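Local atomic coordinates of beta-N-acetylglucosaminidase Nag2 (Vibrio harveyi, PDB entry 6EZS), a protein that probably catalyses the hydrolytic removal of terminal non-reducing N-acetyl-D-hexosamine residues from N-acetyl-beta-D-hexosaminides, and holds N-acetylglucosamine in its sugar pocket. Residues Met269-Arg274 with Trp582-Asn587; Gly486-Gln491 with Tyr503-Glu508; Leu531-Asp536 with Asp545-Leu550. All coordinates share one frame; numbering follows the deposited sequence.

In the fold
All three contacts belong to the family 20 catalytic domain and touch the same N-acetylglucosamine. Contact 1 provides the tryptophan platform and grips O3 and O4, contact 2 packs two tryptophans on the acetamido methyl, and contact 3 holds O6. E489 of contact 2 lies about 3 Å, side chain to side chain, from E438, the predicted proton donor. The centre of contact 1 is about 15 Å from that of contact 3 and about 20 Å from that of contact 2, yet it touches both: W582 CH2 lies 3.9 Å from W487 CZ2, and W582 O lies 3.3 Å from D532 CB. Contacts 2 and 3 approach to about 5 Å between nearest atoms, without touching.

Contact 1: Met269-Arg274 with Trp582-Asn587; sequences MLDCAR and WCEIIN. With NAG (2-acetamido-2-deoxy-beta-D-glucopyranose), chain C.
M269 and W582 supply the apolar half of this contact, at the C-terminal end of strand 265-271 in the TIM barrel. The methionine crosses the indole at about a right angle: CE sits over the six-membered ring, 3.6 Å from its centroid, and SD follows over the same face as a Met-aromatic contact. On the opposite face lies the sugar, with NAG C3 3.7 Å above the ring plane, which leaves the indole sandwiched between thioether and ligand.

The hydrogen bonds among the protein groups converge on D271. Its CG is anti to the backbone N (chi1 179°), which carries the carboxylate forward to the 582-587 loop. There OD2 accepts from C583 N at 3.0 Å on its anti side, and from R274 NH1 at 2.9 Å, the tight salt bridge of the site; the two donors come from opposite faces of the carboxylate. OD1 takes R274 N in an Asx motif, so one aspartate ties down both the backbone and the side chain of the arginine.

A second, long salt bridge is looser: E584 OE2 lies over a face of the R274 guanidinium, 3.6 Å from NH1, an attraction of charges with no N-H aimed at it. R274 NE turns away to a salt bridge with E305.

Sugar hydroxyls complete the network. NAG O4 donates to E584 OE2 (2.6 Å) and accepts from R274 NH1, while R274 NH2 reaches NAG O3 along a nearly straight line (166°). With O4, where a preceding sugar would be attached, held as a hydroxyl by R274 and E584, the chemistry is consistent with recognition of a terminal non-reducing residue.

Contact 2: Gly486-Gln491 with Tyr503-Glu508; sequences GWEEAQ and YSWLSE. With NAG (2-acetamido-2-deoxy-beta-D-glucopyranose), chain C.
W487 and Y503 form the parallel bridge between neighbouring TIM-barrel strands 483-487 and 501-504. Y503 N donates to G486 O at 2.7 Å, and E488 N returns a weak bond to Y503 O where the first strand passes into a 3-10 turn. Within that turn, Q491 NE2 folds back onto E488 O, which also accepts from Q491 N.

E488 reaches from its 3-10 turn across the 503-508 segment. Its CB rests 3.4 Å from Y503 O, just past the end of strand 483-487. CG, set between the backbone N and the carbonyl carbon (chi1 46°), goes over the six-membered ring of W505 as a CH-pi contact, close to the ring normal. From there the chain runs on extended, crossing the indole at about a right angle. CD comes up to the backbone N atoms of W505 and L506, and there the carboxylate divides its work: OE1 stands above the W505 ring and touches L506 CB at 3.3 Å, whereas OE2 takes a weak hydrogen bond from L506 N and lies 3.2 Å from S504 OG.

W487 and W505 face the sugar. W505 turns its edge to the face of W487 in an offset edge-to-face pair, planes 70° apart, with W505 CZ3 against W487 CB. Along its benzo side W487 presses CE3 on Y503 CB, and its NE1 donates to E367, which would help to set the rotation of the indole. The two tryptophans together receive the acetamido group: methyl C8 of NAG lies over the face of W487, 3.5 Å from NE1, and 3.6 Å from W505 CZ3.

Contact 3: Leu531-Asp536 with Asp545-Leu550; sequences LDMTQD and DWANPL. With NAG (2-acetamido-2-deoxy-beta-D-glucopyranose), chain C.
The W546 indole meets the tip of M533 obliquely, CE coming to 3.3 Å from NE1, while SD stands farther off in a Met-aromatic contact. Over one face of the indole, centred on it, is CB of the next residue, A547; at the edge, near the ring plane, lies NAG O6. NE1 donates to that hydroxyl at 2.9 Å and almost perfectly straight (174°). The D532 carboxylate completes the grip, since O6 donates to OD2 at 2.6 Å. One hydroxyl thus bridges the two segments as donor to one and acceptor from the other.

M533 packs against the 545-550 segment. Bends at chi2 and chi3 fold its chain against the D545-N548 type I turn, where SD meets A547 CB (3.9 Å) and the D545 backbone, while CB faces L550 CB.

Farther from the sugar, T534 and P549 run side by side, with OG1 3.4 Å from P549 CB. Next to them L550 N donates to T534 O at 2.7 Å, a short bond that ties the two loop limbs together. R599, at the start of helix 599-608, donates to the carbonyls of both M533 and L550, tying both limbs to that helix. The arrangement is a loop wall of the sugar pocket, an Asp and a Trp holding O6 as fits the subsite for the non-reducing sugar in family 20 hexosaminidases.

Contact 1: Met269-Arg274 with Trp582-Asn587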
loop_
_atom_site.group_PDB
_atom_site.type_symbol
_atom_site.label_atom_id
_atom_site.label_comp_id
_atom_site.label_asym_id
_atom_site.label_seq_id
_atom_site.Cartn_x
_atom_site.Cartn_y
_atom_site.Cartn_z
ATOM N N MET A 269 -4.379 -2.412 -0.333
ATOM C CA MET A 269 -3.575 -2.250 0.866
ATOM C C MET A 269 -2.802 -0.952 0.758
ATOM O O MET A 269 -2.240 -0.663 -0.298
ATOM C CB MET A 269 -2.588 -3.399 1.012
ATOM C CG MET A 269 -1.918 -3.480 2.377
ATOM S SD MET A 269 -0.168 -3.906 2.302
ATOM C CE MET A 269 0.451 -2.317 1.744
ATOM N N LEU A 270 -2.772 -0.178 1.844
ATOM C CA LEU A 270 -1.942 1.018 1.910
ATOM C C LEU A 270 -0.962 0.896 3.030
ATOM O O LEU A 270 -1.355 0.686 4.172
ATOM C CB LEU A 270 -2.772 2.276 2.145
ATOM C CG LEU A 270 -1.977 3.592 2.189
ATOM C CD1 LEU A 270 -1.308 3.901 0.849
ATOM C CD2 LEU A 270 -2.924 4.714 2.579
ATOM N N ASP A 271 0.311 1.070 2.677
ATOM C CA ASP A 271 1.431 1.154 3.617
ATOM C C ASP A 271 1.511 2.534 4.277
ATOM O O ASP A 271 1.963 3.483 3.642
ATOM C CB ASP A 271 2.739 0.849 2.871
ATOM C CG ASP A 271 3.972 0.934 3.758
ATOM O OD1 ASP A 271 3.837 1.115 4.988
ATOM O OD2 ASP A 271 5.092 0.808 3.206
ATOM N N CYS A 272 1.091 2.619 5.544
ATOM C CA CYS A 272 1.186 3.844 6.359
ATOM C C CYS A 272 2.346 3.842 7.368
ATOM O O CYS A 272 2.553 4.825 8.087
ATOM C CB CYS A 272 -0.116 4.066 7.113
ATOM S SG CYS A 272 -1.521 4.423 6.046
ATOM N N ALA A 273 3.098 2.753 7.430
ATOM C CA ALA A 273 4.227 2.655 8.341
ATOM C C ALA A 273 5.472 3.304 7.765
ATOM O O ALA A 273 6.183 4.017 8.460
ATOM C CB ALA A 273 4.504 1.200 8.669
ATOM N N ARG A 274 5.772 3.017 6.509
ATOM C CA ARG A 274 6.963 3.595 5.862
ATOM C C ARG A 274 6.899 5.108 5.811
ATOM O O ARG A 274 7.882 5.781 6.066
ATOM C CB ARG A 274 7.152 3.038 4.453
ATOM C CG ARG A 274 7.838 1.684 4.396
ATOM C CD ARG A 274 7.371 0.707 5.477
ATOM N NE ARG A 274 8.105 -0.561 5.406
ATOM C CZ ARG A 274 7.884 -1.529 4.526
ATOM N NH1 ARG A 274 6.896 -1.420 3.620
ATOM N NH2 ARG A 274 8.648 -2.621 4.558
ATOM N N TRP A 582 3.158 0.103 -1.481
ATOM C CA TRP A 582 4.240 0.150 -0.507
ATOM C C TRP A 582 4.867 1.531 -0.618
ATOM O O TRP A 582 5.015 2.062 -1.717
ATOM C CB TRP A 582 5.227 -0.972 -0.779
ATOM C CG TRP A 582 4.560 -2.295 -0.744
ATOM C CD1 TRP A 582 4.164 -3.057 -1.813
ATOM C CD2 TRP A 582 4.154 -3.016 0.428
ATOM N NE1 TRP A 582 3.572 -4.216 -1.373
ATOM C CE2 TRP A 582 3.551 -4.215 -0.006
ATOM C CE3 TRP A 582 4.250 -2.766 1.803
ATOM C CZ2 TRP A 582 3.046 -5.154 0.884
ATOM C CZ3 TRP A 582 3.766 -3.712 2.685
ATOM C CH2 TRP A 582 3.173 -4.888 2.226
ATOM N N CYS A 583 5.203 2.128 0.518
ATOM C CA CYS A 583 5.433 3.574 0.563
ATOM C C CYS A 583 6.827 4.002 0.933
ATOM O O CYS A 583 7.005 5.122 1.419
ATOM C CB CYS A 583 4.394 4.230 1.469
ATOM S SG CYS A 583 2.799 4.309 0.641
ATOM N N GLU A 584 7.814 3.156 0.619
ATOM C CA GLU A 584 9.245 3.474 0.832
ATOM C C GLU A 584 9.659 4.815 0.222
ATOM O O GLU A 584 10.456 5.526 0.806
ATOM C CB GLU A 584 10.171 2.409 0.227
ATOM C CG GLU A 584 10.324 1.133 1.025
ATOM C CD GLU A 584 9.232 0.133 0.762
ATOM O OE1 GLU A 584 8.161 0.513 0.231
ATOM O OE2 GLU A 584 9.448 -1.045 1.099
ATOM N N ILE A 585 9.138 5.128 -0.958
ATOM C CA ILE A 585 9.447 6.402 -1.640
ATOM C C ILE A 585 8.208 7.253 -1.970
ATOM O O ILE A 585 8.256 8.139 -2.804
ATOM C CB ILE A 585 10.319 6.164 -2.890
ATOM C CG1 ILE A 585 9.687 5.119 -3.824
ATOM C CG2 ILE A 585 11.689 5.703 -2.451
ATOM C CD1 ILE A 585 10.396 4.948 -5.147
ATOM N N ILE A 586 7.115 7.001 -1.265
ATOM C CA ILE A 586 5.880 7.781 -1.396
ATOM C C ILE A 586 5.597 8.471 -0.040
ATOM O O ILE A 586 5.259 7.813 0.956
ATOM C CB ILE A 586 4.720 6.879 -1.843
ATOM C CG1 ILE A 586 5.070 6.205 -3.180
ATOM C CG2 ILE A 586 3.437 7.690 -2.001
ATOM C CD1 ILE A 586 4.268 4.973 -3.486
ATOM N N ASN A 587 5.783 9.787 0.001
ATOM C CA ASN A 587 5.592 10.556 1.241
ATOM C C ASN A 587 4.635 11.749 1.099
ATOM O O ASN A 587 4.592 12.599 1.968
ATOM C CB ASN A 587 6.951 11.006 1.811
ATOM C CG ASN A 587 7.645 12.043 0.945
ATOM O OD1 ASN A 587 7.047 12.610 0.032
ATOM N ND2 ASN A 587 8.915 12.299 1.233
HETATM C C1 NAG C . 6.844 -6.524 -0.624
HETATM C C2 NAG C . 7.117 -6.512 0.901
HETATM C C3 NAG C . 7.183 -5.113 1.518
HETATM C C4 NAG C . 7.982 -4.146 0.674
HETATM C C5 NAG C . 7.667 -4.344 -0.803
HETATM C C6 NAG C . 8.531 -3.474 -1.714
HETATM C C7 NAG C . 6.121 -8.257 2.390
HETATM C C8 NAG C . 4.802 -8.722 2.934
HETATM N N2 NAG C . 5.996 -7.226 1.560
HETATM O O1 NAG C . 6.960 -7.823 -1.188
HETATM O O3 NAG C . 7.784 -5.179 2.807
HETATM O O4 NAG C . 7.630 -2.837 1.118
HETATM O O5 NAG C . 7.901 -5.714 -1.095
HETATM O O6 NAG C . 7.923 -3.441 -3.009
HETATM O O7 NAG C . 7.185 -8.778 2.704
#

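Contact 2: Gly486-Gln491 with Tyr503-Glu508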
loop_
_atom_site.group_PDB
_atom_site.type_symbol
_atom_site.label_atom_id
_atom_site.label_comp_id
_atom_site.label_asym_id
_atom_site.label_seq_id
_atom_site.Cartn_x
_atom_site.Cartn_y
_atom_site.Cartn_z
ATOM N N GLY A 486 -2.846 -13.714 7.151
ATOM C CA GLY A 486 -1.376 -13.685 7.080
ATOM C C GLY A 486 -0.813 -13.701 5.677
ATOM O O GLY A 486 -1.495 -14.071 4.739
ATOM N N TRP A 487 0.441 -13.287 5.536
ATOM C CA TRP A 487 1.132 -13.359 4.250
ATOM C C TRP A 487 1.551 -14.798 4.004
ATOM O O TRP A 487 1.727 -15.571 4.938
ATOM C CB TRP A 487 2.364 -12.480 4.225
ATOM C CG TRP A 487 2.123 -11.007 4.402
ATOM C CD1 TRP A 487 2.626 -10.215 5.406
ATOM C CD2 TRP A 487 1.357 -10.137 3.556
ATOM N NE1 TRP A 487 2.205 -8.921 5.248
ATOM C CE2 TRP A 487 1.426 -8.838 4.123
ATOM C CE3 TRP A 487 0.613 -10.326 2.369
ATOM C CZ2 TRP A 487 0.788 -7.741 3.557
ATOM C CZ3 TRP A 487 -0.049 -9.236 1.810
ATOM C CH2 TRP A 487 0.046 -7.955 2.409
ATOM N N GLU A 488 1.733 -15.131 2.731
ATOM C CA GLU A 488 1.840 -16.538 2.272
ATOM C C GLU A 488 2.790 -17.511 2.966
ATOM O O GLU A 488 2.571 -18.720 2.928
ATOM C CB GLU A 488 2.073 -16.610 0.786
ATOM C CG GLU A 488 3.131 -15.678 0.269
ATOM C CD GLU A 488 3.606 -16.121 -1.079
ATOM O OE1 GLU A 488 4.814 -15.888 -1.338
ATOM O OE2 GLU A 488 2.776 -16.715 -1.837
ATOM N N GLU A 489 3.834 -16.976 3.572
ATOM C CA GLU A 489 4.825 -17.776 4.276
ATOM C C GLU A 489 4.256 -18.546 5.470
ATOM O O GLU A 489 4.766 -19.614 5.834
ATOM C CB GLU A 489 5.939 -16.870 4.795
ATOM C CG GLU A 489 7.309 -17.379 4.470
ATOM C CD GLU A 489 7.797 -16.894 3.112
ATOM O OE1 GLU A 489 7.900 -15.655 2.888
ATOM O OE2 GLU A 489 8.099 -17.756 2.264
ATOM N N ALA A 490 3.227 -17.959 6.087
ATOM C CA ALA A 490 2.507 -18.546 7.212
ATOM C C ALA A 490 1.984 -19.947 6.959
ATOM O O ALA A 490 1.819 -20.698 7.900
ATOM C CB ALA A 490 1.347 -17.647 7.598
ATOM N N GLN A 491 1.702 -20.269 5.697
ATOM C CA GLN A 491 1.204 -21.592 5.286
ATOM C C GLN A 491 2.195 -22.747 5.465
ATOM O O GLN A 491 1.780 -23.901 5.604
ATOM C CB GLN A 491 0.709 -21.546 3.825
ATOM C CG GLN A 491 1.427 -22.512 2.886
ATOM C CD GLN A 491 1.477 -22.060 1.452
ATOM O OE1 GLN A 491 1.214 -22.859 0.560
ATOM N NE2 GLN A 491 1.859 -20.795 1.211
ATOM N N TYR A 503 -2.489 -14.540 2.226
ATOM C CA TYR A 503 -2.271 -13.517 1.196
ATOM C C TYR A 503 -1.068 -13.935 0.344
ATOM O O TYR A 503 0.071 -13.853 0.790
ATOM C CB TYR A 503 -2.058 -12.146 1.852
ATOM C CG TYR A 503 -3.348 -11.519 2.303
ATOM C CD1 TYR A 503 -4.153 -12.146 3.241
ATOM C CD2 TYR A 503 -3.790 -10.322 1.775
ATOM C CE1 TYR A 503 -5.362 -11.602 3.646
ATOM C CE2 TYR A 503 -5.005 -9.762 2.177
ATOM C CZ TYR A 503 -5.785 -10.415 3.118
ATOM O OH TYR A 503 -6.990 -9.888 3.524
ATOM N N SER A 504 -1.354 -14.436 -0.858
ATOM C CA SER A 504 -0.347 -14.953 -1.775
ATOM C C SER A 504 0.153 -13.910 -2.784
ATOM O O SER A 504 -0.605 -13.446 -3.629
ATOM C CB SER A 504 -0.916 -16.151 -2.515
ATOM O OG SER A 504 0.044 -16.664 -3.420
ATOM N N TRP A 505 1.440 -13.549 -2.689
ATOM C CA TRP A 505 2.080 -12.651 -3.678
ATOM C C TRP A 505 3.061 -13.304 -4.646
ATOM O O TRP A 505 3.476 -12.666 -5.596
ATOM C CB TRP A 505 2.771 -11.482 -2.987
ATOM C CG TRP A 505 4.109 -11.791 -2.434
ATOM C CD1 TRP A 505 5.274 -12.015 -3.131
ATOM C CD2 TRP A 505 4.445 -11.879 -1.055
ATOM N NE1 TRP A 505 6.302 -12.264 -2.257
ATOM C CE2 TRP A 505 5.821 -12.179 -0.978
ATOM C CE3 TRP A 505 3.718 -11.747 0.123
ATOM C CZ2 TRP A 505 6.470 -12.332 0.219
ATOM C CZ3 TRP A 505 4.364 -11.901 1.296
ATOM C CH2 TRP A 505 5.726 -12.194 1.346
ATOM N N LEU A 506 3.455 -14.548 -4.400
ATOM C CA LEU A 506 4.448 -15.211 -5.235
ATOM C C LEU A 506 3.944 -15.467 -6.657
ATOM O O LEU A 506 4.528 -15.013 -7.628
ATOM C CB LEU A 506 4.887 -16.529 -4.601
ATOM C CG LEU A 506 6.090 -17.193 -5.285
ATOM C CD1 LEU A 506 7.365 -16.345 -5.230
ATOM C CD2 LEU A 506 6.343 -18.552 -4.658
ATOM N N SER A 507 2.861 -16.218 -6.755
ATOM C CA SER A 507 2.372 -16.716 -8.037
ATOM C C SER A 507 0.982 -17.287 -7.830
ATOM O O SER A 507 0.606 -17.636 -6.699
ATOM C CB SER A 507 3.317 -17.781 -8.649
ATOM O OG SER A 507 3.279 -19.034 -7.972
ATOM N N GLU A 508 0.235 -17.367 -8.925
ATOM C CA GLU A 508 -1.087 -17.986 -8.918
ATOM C C GLU A 508 -1.005 -19.502 -8.629
ATOM O O GLU A 508 -1.835 -20.068 -7.907
ATOM C CB GLU A 508 -1.780 -17.738 -10.253
ATOM C CG GLU A 508 -3.282 -17.853 -10.172
ATOM C CD GLU A 508 -3.927 -17.505 -11.498
ATOM O OE1 GLU A 508 -4.317 -16.319 -11.664
ATOM O OE2 GLU A 508 -4.040 -18.401 -12.380
HETATM C C1 NAG C . 6.844 -6.524 -0.624
HETATM C C2 NAG C . 7.117 -6.512 0.901
HETATM C C3 NAG C . 7.183 -5.113 1.518
HETATM C C4 NAG C . 7.982 -4.146 0.674
HETATM C C5 NAG C . 7.667 -4.344 -0.803
HETATM C C6 NAG C . 8.531 -3.474 -1.714
HETATM C C7 NAG C . 6.121 -8.257 2.390
HETATM C C8 NAG C . 4.802 -8.722 2.934
HETATM N N2 NAG C . 5.996 -7.226 1.560
HETATM O O1 NAG C . 6.960 -7.823 -1.188
HETATM O O3 NAG C . 7.784 -5.179 2.807
HETATM O O4 NAG C . 7.630 -2.837 1.118
HETATM O O5 NAG C . 7.901 -5.714 -1.095
HETATM O O6 NAG C . 7.923 -3.441 -3.009
HETATM O O7 NAG C . 7.185 -8.778 2.704
#

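Contact 3: Leu531-Asp536 with Asp545-Leu550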
loop_
_atom_site.group_PDB
_atom_site.type_symbol
_atom_site.label_atom_id
_atom_site.label_comp_id
_atom_site.label_asym_id
_atom_site.label_seq_id
_atom_site.Cartn_x
_atom_site.Cartn_y
_atom_site.Cartn_z
ATOM N N LEU A 531 1.549 -1.441 -6.864
ATOM C CA LEU A 531 1.485 -0.094 -7.396
ATOM C C LEU A 531 2.702 0.771 -7.063
ATOM O O LEU A 531 2.817 1.864 -7.624
ATOM C CB LEU A 531 0.211 0.582 -6.907
ATOM C CG LEU A 531 -1.065 -0.144 -7.344
ATOM C CD1 LEU A 531 -2.314 0.597 -6.910
ATOM C CD2 LEU A 531 -1.114 -0.333 -8.859
ATOM N N ASP A 532 3.599 0.286 -6.194
ATOM C CA ASP A 532 4.893 0.954 -5.972
ATOM C C ASP A 532 5.858 0.783 -7.132
ATOM O O ASP A 532 6.852 1.518 -7.233
ATOM C CB ASP A 532 5.572 0.576 -4.625
ATOM C CG ASP A 532 5.809 -0.923 -4.449
ATOM O OD1 ASP A 532 4.906 -1.726 -4.771
ATOM O OD2 ASP A 532 6.888 -1.298 -3.942
ATOM N N MET A 533 5.553 -0.161 -8.019
ATOM C CA MET A 533 6.364 -0.373 -9.188
ATOM C C MET A 533 6.206 0.748 -10.219
ATOM O O MET A 533 5.104 1.264 -10.421
ATOM C CB MET A 533 6.012 -1.699 -9.844
ATOM C CG MET A 533 6.258 -2.908 -8.975
ATOM S SD MET A 533 8.007 -3.108 -8.606
ATOM C CE MET A 533 7.807 -3.326 -6.835
ATOM N N THR A 534 7.312 1.086 -10.880
ATOM C CA THR A 534 7.335 2.101 -11.924
ATOM C C THR A 534 6.302 1.817 -13.005
ATOM O O THR A 534 5.943 0.668 -13.256
ATOM C CB THR A 534 8.731 2.225 -12.599
ATOM O OG1 THR A 534 9.172 0.958 -13.134
ATOM C CG2 THR A 534 9.773 2.770 -11.614
ATOM N N GLN A 535 5.820 2.889 -13.624
ATOM C CA GLN A 535 4.781 2.820 -14.648
ATOM C C GLN A 535 5.304 2.881 -16.080
ATOM O O GLN A 535 4.536 2.705 -17.017
ATOM C CB GLN A 535 3.782 3.948 -14.441
ATOM C CG GLN A 535 2.955 3.746 -13.202
ATOM C CD GLN A 535 2.041 4.899 -12.933
ATOM O OE1 GLN A 535 0.931 4.934 -13.450
ATOM N NE2 GLN A 535 2.492 5.846 -12.117
ATOM N N ASP A 536 6.587 3.142 -16.254
ATOM C CA ASP A 536 7.158 3.248 -17.592
ATOM C C ASP A 536 8.660 2.972 -17.495
ATOM O O ASP A 536 9.208 2.833 -16.393
ATOM C CB ASP A 536 6.807 4.623 -18.207
ATOM C CG ASP A 536 7.267 4.785 -19.656
ATOM O OD1 ASP A 536 7.286 3.798 -20.416
ATOM O OD2 ASP A 536 7.626 5.919 -20.040
ATOM N N ASP A 545 11.395 -1.144 -9.108
ATOM C CA ASP A 545 11.256 -2.074 -10.229
ATOM C C ASP A 545 11.739 -3.490 -9.944
ATOM O O ASP A 545 11.952 -4.254 -10.883
ATOM C CB ASP A 545 11.991 -1.513 -11.463
ATOM C CG ASP A 545 13.521 -1.506 -11.304
ATOM O OD1 ASP A 545 14.011 -1.727 -10.187
ATOM O OD2 ASP A 545 14.242 -1.264 -12.298
ATOM N N TRP A 546 11.890 -3.865 -8.676
ATOM C CA TRP A 546 12.505 -5.166 -8.350
ATOM C C TRP A 546 11.659 -6.321 -8.875
ATOM O O TRP A 546 12.197 -7.297 -9.355
ATOM C CB TRP A 546 12.798 -5.302 -6.851
ATOM C CG TRP A 546 11.592 -5.426 -6.002
ATOM C CD1 TRP A 546 10.894 -4.408 -5.404
ATOM C CD2 TRP A 546 10.911 -6.637 -5.657
ATOM N NE1 TRP A 546 9.822 -4.915 -4.706
ATOM C CE2 TRP A 546 9.804 -6.279 -4.849
ATOM C CE3 TRP A 546 11.110 -7.991 -5.976
ATOM C CZ2 TRP A 546 8.914 -7.234 -4.334
ATOM C CZ3 TRP A 546 10.218 -8.941 -5.474
ATOM C CH2 TRP A 546 9.139 -8.555 -4.653
ATOM N N ALA A 547 10.340 -6.179 -8.786
ATOM C CA ALA A 547 9.385 -7.108 -9.393
ATOM C C ALA A 547 9.173 -6.889 -10.890
ATOM O O ALA A 547 8.428 -7.631 -11.483
ATOM C CB ALA A 547 8.044 -6.994 -8.704
ATOM N N ASN A 548 9.793 -5.852 -11.456
ATOM C CA ASN A 548 9.683 -5.379 -12.851
ATOM C C ASN A 548 8.787 -4.153 -12.990
ATOM O O ASN A 548 7.845 -3.973 -12.225
ATOM C CB ASN A 548 9.262 -6.441 -13.887
ATOM C CG ASN A 548 10.438 -7.258 -14.407
ATOM O OD1 ASN A 548 11.617 -6.966 -14.138
ATOM N ND2 ASN A 548 10.115 -8.292 -15.192
ATOM N N PRO A 549 9.083 -3.290 -13.968
ATOM C CA PRO A 549 8.157 -2.192 -14.212
ATOM C C PRO A 549 6.715 -2.678 -14.497
ATOM O O PRO A 549 6.495 -3.728 -15.102
ATOM C CB PRO A 549 8.759 -1.495 -15.421
ATOM C CG PRO A 549 10.199 -1.811 -15.345
ATOM C CD PRO A 549 10.292 -3.189 -14.792
ATOM N N LEU A 550 5.736 -1.921 -14.039
ATOM C CA LEU A 550 4.360 -2.293 -14.275
ATOM C C LEU A 550 3.635 -1.161 -14.969
ATOM O O LEU A 550 2.926 -0.385 -14.328
ATOM C CB LEU A 550 3.672 -2.688 -12.964
ATOM C CG LEU A 550 2.205 -3.130 -13.092
ATOM C CD1 LEU A 550 2.078 -4.402 -13.900
ATOM C CD2 LEU A 550 1.572 -3.291 -11.719
HETATM C C1 NAG C . 6.844 -6.524 -0.624
HETATM C C2 NAG C . 7.117 -6.512 0.901
HETATM C C3 NAG C . 7.183 -5.113 1.518
HETATM C C4 NAG C . 7.982 -4.146 0.674
HETATM C C5 NAG C . 7.667 -4.344 -0.803
HETATM C C6 NAG C . 8.531 -3.474 -1.714
HETATM C C7 NAG C . 6.121 -8.257 2.390
HETATM C C8 NAG C . 4.802 -8.722 2.934
HETATM N N2 NAG C . 5.996 -7.226 1.560
HETATM O O1 NAG C . 6.960 -7.823 -1.188
HETATM O O3 NAG C . 7.784 -5.179 2.807
HETATM O O4 NAG C . 7.630 -2.837 1.118
HETATM O O5 NAG C . 7.901 -5.714 -1.095
HETATM O O6 NAG C . 7.923 -3.441 -3.009
HETATM O O7 NAG C . 7.185 -8.778 2.704
#